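Dph2 (Pyrococcus horikoshii, PDB 3LZD) catalyses the first step of diphthamide biosynthesis, using a [4Fe-4S] cluster to transfer the 3-amino-3-carboxypropyl group of S-adenosyl-L-methionine to a histidine of elongation factor 2. Local coordinates at residues 46-60 against 73-87. Numbering follows the deposited sequence.
Sequences ILKELKRIGAKRVLI and LAGFLEENNIEVFLH
Arg57 and Glu83 leave neighbouring strands side by side, pointing the same way, and close a salt bridge of 2.7 Å from Arg57 NE to Glu83 OE1. The carboxylate oxygen sits over one face of the guanidinium, the two planes 49° apart, while Phe85 CZ lies at the guanidinium edge. Nearer the backbone, the aliphatic part of Arg57 runs past the CE1/CZ corner of the Phe85 ring, CG over one face toward the rim and CD 3.6 Å from CE1. Were Arg57 replaced by an alanine, the Glu83 carboxylate would probably lose this charge partner and the ring corner its aliphatic neighbour. Strands 57-60 and 83-87 run parallel, joined through helix 67-78 as a beta-alpha-beta crossover, and a ladder from Glu83 N to Lys56 O through His87 N to Ile60 O (2.9 Å) ties them. Residues Phe85 to His87 also pair with a strand of the second subunit, so the sheet continues across the dimer. On the helix-covered face, chi1 of Ile60 (-57°) sets CG1 anti to the carbonyl carbon, and the extended chain beyond carries CD1 between Val84 CG1, at 3.6 Å, and Leu73 CD2. Farther along, the Leu47 and Asn80 side chains cross at about a right angle: CD1 meets Asn80 CB and Ile82 CD1, whereas CD2 lies 3.6 Å from Asn80 CG, against the amide. Asn80 ND2 makes a hydrogen bond to Phe76 O, and Lys51 NZ donates one to the backbone oxygen Asn80 O at 2.8 Å.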
loop_
_atom_site.group_PDB
_atom_site.type_symbol
_atom_site.label_atom_id
_atom_site.label_comp_id
_atom_site.label_asym_id
_atom_site.label_seq_id
_atom_site.Cartn_x
_atom_site.Cartn_y
_atom_site.Cartn_z
ATOM N N ILE A 46 -11.430 -26.486 -5.883
ATOM C CA ILE A 46 -11.174 -25.150 -6.401
ATOM C C ILE A 46 -11.101 -25.154 -7.926
ATOM O O ILE A 46 -11.674 -24.280 -8.575
ATOM C CB ILE A 46 -9.878 -24.559 -5.778
ATOM C CG1 ILE A 46 -10.108 -24.282 -4.279
ATOM C CG2 ILE A 46 -9.488 -23.263 -6.486
ATOM C CD1 ILE A 46 -8.807 -24.053 -3.478
ATOM N N LEU A 47 -10.405 -26.134 -8.496
ATOM C CA LEU A 47 -10.298 -26.243 -9.950
ATOM C C LEU A 47 -11.715 -26.396 -10.504
ATOM O O LEU A 47 -12.104 -25.685 -11.435
ATOM C CB LEU A 47 -9.447 -27.459 -10.336
ATOM C CG LEU A 47 -9.232 -27.782 -11.827
ATOM C CD1 LEU A 47 -8.540 -26.632 -12.530
ATOM C CD2 LEU A 47 -8.383 -29.037 -11.951
ATOM N N LYS A 48 -12.489 -27.300 -9.900
ATOM C CA LYS A 48 -13.866 -27.552 -10.333
ATOM C C LYS A 48 -14.686 -26.273 -10.422
ATOM O O LYS A 48 -15.310 -26.002 -11.453
ATOM C CB LYS A 48 -14.572 -28.534 -9.390
ATOM N N GLU A 49 -14.698 -25.490 -9.349
ATOM C CA GLU A 49 -15.446 -24.242 -9.354
ATOM C C GLU A 49 -14.894 -23.250 -10.372
ATOM O O GLU A 49 -15.626 -22.402 -10.871
ATOM C CB GLU A 49 -15.438 -23.606 -7.965
ATOM C CG GLU A 49 -16.204 -24.423 -6.938
ATOM C CD GLU A 49 -17.627 -24.706 -7.380
ATOM O OE1 GLU A 49 -18.405 -23.739 -7.546
ATOM O OE2 GLU A 49 -17.962 -25.893 -7.570
ATOM N N LEU A 50 -13.603 -23.344 -10.674
ATOM C CA LEU A 50 -13.004 -22.438 -11.650
ATOM C C LEU A 50 -13.333 -22.882 -13.089
ATOM O O LEU A 50 -13.667 -22.045 -13.932
ATOM C CB LEU A 50 -11.488 -22.346 -11.443
ATOM C CG LEU A 50 -10.973 -21.512 -10.251
ATOM C CD1 LEU A 50 -9.454 -21.546 -10.209
ATOM C CD2 LEU A 50 -11.438 -20.066 -10.379
ATOM N N LYS A 51 -13.253 -24.190 -13.358
ATOM C CA LYS A 51 -13.560 -24.727 -14.690
ATOM C C LYS A 51 -15.029 -24.471 -14.992
ATOM O O LYS A 51 -15.408 -24.236 -16.142
ATOM C CB LYS A 51 -13.308 -26.238 -14.760
ATOM C CG LYS A 51 -11.850 -26.681 -14.706
ATOM C CD LYS A 51 -11.083 -26.333 -15.982
ATOM C CE LYS A 51 -9.793 -27.143 -16.071
ATOM N NZ LYS A 51 -8.907 -26.734 -17.212
ATOM N N ARG A 52 -15.845 -24.510 -13.944
ATOM C CA ARG A 52 -17.281 -24.292 -14.059
ATOM C C ARG A 52 -17.639 -22.881 -14.515
ATOM O O ARG A 52 -18.624 -22.692 -15.224
ATOM C CB ARG A 52 -17.966 -24.586 -12.722
ATOM C CG ARG A 52 -19.489 -24.541 -12.767
ATOM C CD ARG A 52 -20.093 -24.904 -11.408
ATOM N NE ARG A 52 -19.692 -23.957 -10.374
ATOM C CZ ARG A 52 -20.021 -22.667 -10.372
ATOM N NH1 ARG A 52 -19.604 -21.870 -9.392
ATOM N NH2 ARG A 52 -20.776 -22.176 -11.347
ATOM N N ILE A 53 -16.866 -21.877 -14.118
ATOM C CA ILE A 53 -17.199 -20.532 -14.570
ATOM C C ILE A 53 -16.318 -20.106 -15.733
ATOM O O ILE A 53 -16.347 -18.949 -16.147
ATOM C CB ILE A 53 -17.095 -19.492 -13.435
ATOM C CG1 ILE A 53 -15.677 -19.482 -12.856
ATOM C CG2 ILE A 53 -18.134 -19.802 -12.359
ATOM C CD1 ILE A 53 -15.490 -18.495 -11.713
ATOM N N GLY A 54 -15.539 -21.047 -16.259
ATOM C CA GLY A 54 -14.667 -20.750 -17.387
ATOM C C GLY A 54 -13.529 -19.769 -17.140
ATOM O O GLY A 54 -13.119 -19.029 -18.042
ATOM N N ALA A 55 -12.989 -19.765 -15.927
ATOM C CA ALA A 55 -11.904 -18.852 -15.601
ATOM C C ALA A 55 -10.587 -19.292 -16.231
ATOM O O ALA A 55 -10.220 -20.469 -16.182
ATOM C CB ALA A 55 -11.752 -18.741 -14.073
ATOM N N LYS A 56 -9.880 -18.334 -16.823
ATOM C CA LYS A 56 -8.600 -18.602 -17.461
ATOM C C LYS A 56 -7.418 -17.965 -16.732
ATOM O O LYS A 56 -6.298 -18.469 -16.796
ATOM C CB LYS A 56 -8.616 -18.089 -18.903
ATOM C CG LYS A 56 -8.880 -19.156 -19.958
ATOM C CD LYS A 56 -10.314 -19.653 -19.940
ATOM C CE LYS A 56 -10.549 -20.611 -21.101
ATOM N NZ LYS A 56 -11.936 -21.145 -21.130
ATOM N N ARG A 57 -7.666 -16.856 -16.046
ATOM C CA ARG A 57 -6.608 -16.139 -15.338
ATOM C C ARG A 57 -7.113 -15.750 -13.948
ATOM O O ARG A 57 -8.091 -15.009 -13.817
ATOM C CB ARG A 57 -6.224 -14.884 -16.144
ATOM C CG ARG A 57 -5.037 -14.095 -15.611
ATOM C CD ARG A 57 -4.780 -12.801 -16.415
ATOM N NE ARG A 57 -4.102 -13.003 -17.703
ATOM C CZ ARG A 57 -4.713 -13.190 -18.876
ATOM N NH1 ARG A 57 -6.041 -13.205 -18.959
ATOM N NH2 ARG A 57 -3.990 -13.349 -19.981
ATOM N N VAL A 58 -6.443 -16.239 -12.909
ATOM C CA VAL A 58 -6.887 -15.937 -11.551
ATOM C C VAL A 58 -5.794 -15.344 -10.661
ATOM O O VAL A 58 -4.610 -15.625 -10.840
ATOM C CB VAL A 58 -7.467 -17.212 -10.876
ATOM C CG1 VAL A 58 -6.355 -18.205 -10.597
ATOM C CG2 VAL A 58 -8.205 -16.845 -9.595
ATOM N N LEU A 59 -6.213 -14.506 -9.715
ATOM C CA LEU A 59 -5.302 -13.875 -8.765
ATOM C C LEU A 59 -5.522 -14.543 -7.405
ATOM O O LEU A 59 -6.662 -14.739 -6.983
ATOM C CB LEU A 59 -5.610 -12.381 -8.647
ATOM C CG LEU A 59 -4.739 -11.605 -7.646
ATOM C CD1 LEU A 59 -3.298 -11.517 -8.165
ATOM C CD2 LEU A 59 -5.321 -10.205 -7.429
ATOM N N ILE A 60 -4.440 -14.880 -6.714
ATOM C CA ILE A 60 -4.570 -15.527 -5.411
ATOM C C ILE A 60 -4.006 -14.680 -4.277
ATOM O O ILE A 60 -2.816 -14.364 -4.290
ATOM C CB ILE A 60 -3.806 -16.870 -5.373
ATOM C CG1 ILE A 60 -4.298 -17.797 -6.488
ATOM C CG2 ILE A 60 -4.005 -17.542 -4.011
ATOM C CD1 ILE A 60 -3.628 -19.171 -6.473
ATOM N N LEU A 73 -0.727 -24.053 -4.725
ATOM C CA LEU A 73 -2.035 -24.050 -5.350
ATOM C C LEU A 73 -1.918 -23.493 -6.773
ATOM O O LEU A 73 -2.556 -24.003 -7.693
ATOM C CB LEU A 73 -3.012 -23.208 -4.539
ATOM C CG LEU A 73 -4.358 -22.932 -5.204
ATOM C CD1 LEU A 73 -5.066 -24.248 -5.541
ATOM C CD2 LEU A 73 -5.202 -22.084 -4.276
ATOM N N ALA A 74 -1.106 -22.449 -6.934
ATOM C CA ALA A 74 -0.890 -21.811 -8.234
ATOM C C ALA A 74 -0.240 -22.805 -9.184
ATOM O O ALA A 74 -0.652 -22.912 -10.337
ATOM C CB ALA A 74 0.005 -20.557 -8.096
ATOM N N GLY A 75 0.773 -23.522 -8.697
ATOM C CA GLY A 75 1.449 -24.510 -9.529
ATOM C C GLY A 75 0.464 -25.569 -9.996
ATOM O O GLY A 75 0.485 -26.000 -11.157
ATOM N N PHE A 76 -0.422 -25.977 -9.088
ATOM C CA PHE A 76 -1.428 -26.972 -9.400
ATOM C C PHE A 76 -2.422 -26.467 -10.452
ATOM O O PHE A 76 -2.758 -27.182 -11.404
ATOM C CB PHE A 76 -2.193 -27.370 -8.135
ATOM C CG PHE A 76 -3.387 -28.230 -8.410
ATOM C CD1 PHE A 76 -3.226 -29.549 -8.843
ATOM C CD2 PHE A 76 -4.674 -27.704 -8.313
ATOM C CE1 PHE A 76 -4.328 -30.326 -9.182
ATOM C CE2 PHE A 76 -5.785 -28.475 -8.650
ATOM C CZ PHE A 76 -5.611 -29.790 -9.086
ATOM N N LEU A 77 -2.901 -25.240 -10.281
ATOM C CA LEU A 77 -3.861 -24.692 -11.226
ATOM C C LEU A 77 -3.255 -24.464 -12.621
ATOM O O LEU A 77 -3.920 -24.688 -13.636
ATOM C CB LEU A 77 -4.466 -23.401 -10.664
ATOM C CG LEU A 77 -5.314 -23.555 -9.388
ATOM C CD1 LEU A 77 -5.795 -22.183 -8.930
ATOM C CD2 LEU A 77 -6.531 -24.461 -9.654
ATOM N N GLU A 78 -1.995 -24.045 -12.670
ATOM C CA GLU A 78 -1.330 -23.818 -13.945
ATOM C C GLU A 78 -1.120 -25.115 -14.733
ATOM O O GLU A 78 -1.018 -25.085 -15.957
ATOM C CB GLU A 78 0.019 -23.138 -13.741
ATOM C CG GLU A 78 -0.104 -21.715 -13.257
ATOM C CD GLU A 78 0.798 -20.761 -14.014
ATOM O OE1 GLU A 78 1.996 -21.085 -14.192
ATOM O OE2 GLU A 78 0.302 -19.689 -14.421
ATOM N N GLU A 79 -1.037 -26.243 -14.032
ATOM C CA GLU A 79 -0.863 -27.535 -14.697
ATOM C C GLU A 79 -2.207 -27.961 -15.259
ATOM O O GLU A 79 -2.311 -29.001 -15.907
ATOM C CB GLU A 79 -0.372 -28.607 -13.716
ATOM C CG GLU A 79 1.037 -28.402 -13.208
ATOM C CD GLU A 79 1.404 -29.387 -12.115
ATOM O OE1 GLU A 79 0.705 -29.416 -11.078
ATOM O OE2 GLU A 79 2.396 -30.127 -12.286
ATOM N N ASN A 80 -3.230 -27.149 -15.003
ATOM C CA ASN A 80 -4.569 -27.445 -15.479
ATOM C C ASN A 80 -5.142 -26.340 -16.354
ATOM O O ASN A 80 -6.350 -26.088 -16.379
ATOM C CB ASN A 80 -5.502 -27.753 -14.303
ATOM C CG ASN A 80 -5.269 -29.150 -13.724
ATOM O OD1 ASN A 80 -5.716 -30.151 -14.288
ATOM N ND2 ASN A 80 -4.550 -29.220 -12.605
ATOM N N ASN A 81 -4.249 -25.671 -17.066
ATOM C CA ASN A 81 -4.641 -24.638 -18.008
ATOM C C ASN A 81 -5.299 -23.386 -17.499
ATOM O O ASN A 81 -6.234 -22.875 -18.118
ATOM C CB ASN A 81 -5.521 -25.259 -19.081
ATOM C CG ASN A 81 -4.729 -26.112 -20.022
ATOM O OD1 ASN A 81 -3.944 -25.599 -20.824
ATOM N ND2 ASN A 81 -4.903 -27.427 -19.925
ATOM N N ILE A 82 -4.811 -22.887 -16.372
ATOM C CA ILE A 82 -5.329 -21.650 -15.805
ATOM C C ILE A 82 -4.111 -20.807 -15.445
ATOM O O ILE A 82 -3.237 -21.259 -14.708
ATOM C CB ILE A 82 -6.184 -21.927 -14.563
ATOM C CG1 ILE A 82 -7.374 -22.808 -14.965
ATOM C CG2 ILE A 82 -6.660 -20.608 -13.945
ATOM C CD1 ILE A 82 -8.334 -23.118 -13.846
ATOM N N GLU A 83 -4.024 -19.607 -16.009
ATOM C CA GLU A 83 -2.896 -18.732 -15.715
ATOM C C GLU A 83 -3.131 -18.201 -14.303
ATOM O O GLU A 83 -4.240 -17.802 -13.963
ATOM C CB GLU A 83 -2.836 -17.591 -16.729
ATOM C CG GLU A 83 -1.667 -16.635 -16.552
ATOM C CD GLU A 83 -1.506 -15.686 -17.740
ATOM O OE1 GLU A 83 -2.528 -15.128 -18.192
ATOM O OE2 GLU A 83 -0.360 -15.495 -18.212
ATOM N N VAL A 84 -2.082 -18.207 -13.490
ATOM C CA VAL A 84 -2.191 -17.771 -12.107
ATOM C C VAL A 84 -1.189 -16.691 -11.707
ATOM O O VAL A 84 -0.001 -16.792 -12.014
ATOM C CB VAL A 84 -2.004 -18.980 -11.164
ATOM C CG1 VAL A 84 -2.125 -18.547 -9.704
ATOM C CG2 VAL A 84 -3.033 -20.049 -11.505
ATOM N N PHE A 85 -1.694 -15.654 -11.040
ATOM C CA PHE A 85 -0.884 -14.549 -10.524
ATOM C C PHE A 85 -1.040 -14.600 -8.990
ATOM O O PHE A 85 -2.120 -14.914 -8.479
ATOM C CB PHE A 85 -1.417 -13.178 -10.979
ATOM C CG PHE A 85 -1.349 -12.924 -12.469
ATOM C CD1 PHE A 85 -2.018 -11.829 -13.011
ATOM C CD2 PHE A 85 -0.651 -13.770 -13.325
ATOM C CE1 PHE A 85 -2.006 -11.576 -14.388
ATOM C CE2 PHE A 85 -0.632 -13.525 -14.708
ATOM C CZ PHE A 85 -1.318 -12.422 -15.234
ATOM N N LEU A 86 0.030 -14.301 -8.263
ATOM C CA LEU A 86 -0.038 -14.253 -6.811
ATOM C C LEU A 86 -0.107 -12.787 -6.430
ATOM O O LEU A 86 0.603 -11.956 -7.014
ATOM C CB LEU A 86 1.211 -14.839 -6.171
ATOM C CG LEU A 86 1.390 -16.328 -6.343
ATOM C CD1 LEU A 86 2.550 -16.772 -5.484
ATOM C CD2 LEU A 86 0.066 -17.050 -5.950
ATOM N N HIS A 87 -0.964 -12.451 -5.473
ATOM C CA HIS A 87 -1.035 -11.061 -5.035
ATOM C C HIS A 87 0.124 -10.934 -4.042
ATOM O O HIS A 87 0.201 -11.693 -3.081
ATOM C CB HIS A 87 -2.369 -10.764 -4.351
ATOM C CG HIS A 87 -2.593 -9.309 -4.090
ATOM N ND1 HIS A 87 -3.211 -8.843 -2.951
ATOM C CD2 HIS A 87 -2.292 -8.216 -4.831
ATOM C CE1 HIS A 87 -3.282 -7.525 -3.001
ATOM N NE2 HIS A 87 -2.730 -7.120 -4.132
HETATM O O HOH W 1 -0.811 -14.487 -2.514
#